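Long-range contact in melanin biosynthesis protein TyrA, putative (Shewanella oneidensis, PDB 2IIZ), which binds heme b and probably acts as a peroxidase of the dye-decolorizing (DyP) type: residues Lys84-Ala88 with Ile181-Lys185. Residues are numbered along the deposited sequence.
Sequences KPFPA and IHVQK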
loop_
_atom_site.group_PDB
_atom_site.type_symbol
_atom_site.label_atom_id
_atom_site.label_comp_id
_atom_site.label_asym_id
_atom_site.label_seq_id
_atom_site.Cartn_x
_atom_site.Cartn_y
_atom_site.Cartn_z
ATOM N N LYS A 84 20.383 23.565 -4.323
ATOM C CA LYS A 84 21.397 22.755 -4.978
ATOM C C LYS A 84 21.056 21.257 -4.926
ATOM O O LYS A 84 20.154 20.837 -4.168
ATOM C CB LYS A 84 22.776 23.024 -4.350
ATOM C CG LYS A 84 22.931 22.646 -2.873
ATOM C CD LYS A 84 24.260 23.213 -2.330
ATOM C CE LYS A 84 24.508 22.805 -0.880
ATOM N N PRO A 85 21.781 20.449 -5.736
ATOM C CA PRO A 85 21.480 19.019 -5.825
ATOM C C PRO A 85 21.718 18.264 -4.515
ATOM O O PRO A 85 22.279 18.815 -3.570
ATOM C CB PRO A 85 22.412 18.523 -6.929
ATOM C CG PRO A 85 22.906 19.784 -7.648
ATOM C CD PRO A 85 22.912 20.834 -6.611
ATOM N N PHE A 86 21.280 17.014 -4.463
ATOM C CA PHE A 86 21.440 16.224 -3.266
ATOM C C PHE A 86 22.922 16.095 -3.032
ATOM O O PHE A 86 23.684 15.906 -3.987
ATOM C CB PHE A 86 20.795 14.845 -3.405
ATOM C CG PHE A 86 20.870 14.003 -2.151
ATOM C CD1 PHE A 86 19.908 14.130 -1.155
ATOM C CD2 PHE A 86 21.906 13.081 -1.972
ATOM C CE1 PHE A 86 19.976 13.350 0.006
ATOM C CE2 PHE A 86 21.985 12.292 -0.816
ATOM C CZ PHE A 86 21.024 12.421 0.173
ATOM N N PRO A 87 23.345 16.206 -1.763
ATOM C CA PRO A 87 24.774 16.167 -1.478
ATOM C C PRO A 87 25.303 14.716 -1.361
ATOM O O PRO A 87 25.475 14.184 -0.259
ATOM C CB PRO A 87 24.864 16.939 -0.158
ATOM C CG PRO A 87 23.568 16.566 0.551
ATOM C CD PRO A 87 22.542 16.374 -0.531
ATOM N N ALA A 88 25.555 14.090 -2.508
ATOM C CA ALA A 88 26.051 12.714 -2.550
ATOM C C ALA A 88 27.236 12.532 -1.605
ATOM O O ALA A 88 28.133 13.377 -1.547
ATOM C CB ALA A 88 26.472 12.335 -3.989
ATOM N N ILE A 181 13.766 20.702 0.795
ATOM C CA ILE A 181 13.345 19.336 1.054
ATOM C C ILE A 181 14.360 18.318 0.546
ATOM O O ILE A 181 14.881 18.452 -0.542
ATOM C CB ILE A 181 11.940 19.113 0.452
ATOM C CG1 ILE A 181 10.989 20.128 1.110
ATOM C CG2 ILE A 181 11.469 17.663 0.640
ATOM C CD1 ILE A 181 9.553 19.913 0.848
ATOM N N HIS A 182 14.639 17.298 1.352
ATOM C CA HIS A 182 15.524 16.215 0.941
ATOM C C HIS A 182 14.850 14.892 1.277
ATOM O O HIS A 182 14.254 14.737 2.353
ATOM C CB HIS A 182 16.862 16.290 1.652
ATOM C CG HIS A 182 17.683 17.489 1.278
ATOM N ND1 HIS A 182 17.675 18.653 2.013
ATOM C CD2 HIS A 182 18.535 17.703 0.247
ATOM C CE1 HIS A 182 18.487 19.535 1.452
ATOM N NE2 HIS A 182 19.022 18.984 0.378
ATOM N N VAL A 183 14.952 13.944 0.356
ATOM C CA VAL A 183 14.263 12.682 0.485
ATOM C C VAL A 183 15.291 11.560 0.292
ATOM O O VAL A 183 16.058 11.559 -0.693
ATOM C CB VAL A 183 13.140 12.613 -0.553
ATOM C CG1 VAL A 183 12.333 11.343 -0.415
ATOM C CG2 VAL A 183 12.238 13.846 -0.431
ATOM N N GLN A 184 15.312 10.621 1.238
ATOM C CA GLN A 184 16.133 9.421 1.129
ATOM C C GLN A 184 15.228 8.231 1.355
ATOM O O GLN A 184 14.607 8.130 2.403
ATOM C CB GLN A 184 17.237 9.401 2.190
ATOM C CG GLN A 184 18.294 10.488 2.060
ATOM C CD GLN A 184 19.547 10.156 2.873
ATOM O OE1 GLN A 184 19.609 10.430 4.076
ATOM N NE2 GLN A 184 20.543 9.551 2.216
ATOM N N LYS A 185 15.148 7.339 0.378
ATOM C CA LYS A 185 14.435 6.082 0.566
ATOM C C LYS A 185 15.400 5.087 1.201
ATOM O O LYS A 185 16.308 4.587 0.521
ATOM C CB LYS A 185 13.923 5.511 -0.764
ATOM C CG LYS A 185 13.019 4.264 -0.571
ATOM C CD LYS A 185 12.413 3.765 -1.871
ATOM C CE LYS A 185 13.371 2.877 -2.649
ATOM N NZ LYS A 185 12.715 2.267 -3.847
#
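Residues Lys84-Ala88 form an irregular loop, largely extended but turning at Pro87, lying over one face of the Ile181-Lys185 part of strand 179-188; the closest CA atoms, those of Phe86 and His182, are 7.3 Å apart, so side chains fill the gap. Two prolines suit the loop, since their rings restrict the backbone: Pro87 sits at the centre of an inverse gamma turn, with a weak hydrogen bond from Ala88 N to Phe86 O (3.0 Å). The strand, an inner member of the large antiparallel sheet, has its backbone bonded to strands 254-262 and 291-301. Its alternation turns Val183 away and His182 toward the loop, while Gln184 starts sideways, its long side chain bringing the amide to the loop. Phe86 makes most of the contact from the loop side: its large apolar ring, with chi1 in t, spans the backbone separation, CD1 4.1 Å from His182 CD2, and CZ 3.6 Å from Gln184 NE2, which sits at the ring edge. Pro87 CD adds a contact at 4.3 Å to His182 CD2. The planar His182 ring can pack here and also stack with Phe268 of helix 266-276. Gln184 OE1 is hydrogen-bonded to Tyr186 OH, and the Gln184 side chain also touches the heme. The contact thus rests on van der Waals packing, without polar bonds between the segments, and joins a loop of the N-terminal family region to a strand of the C-terminal one, whose Gln184 lines the heme pocket.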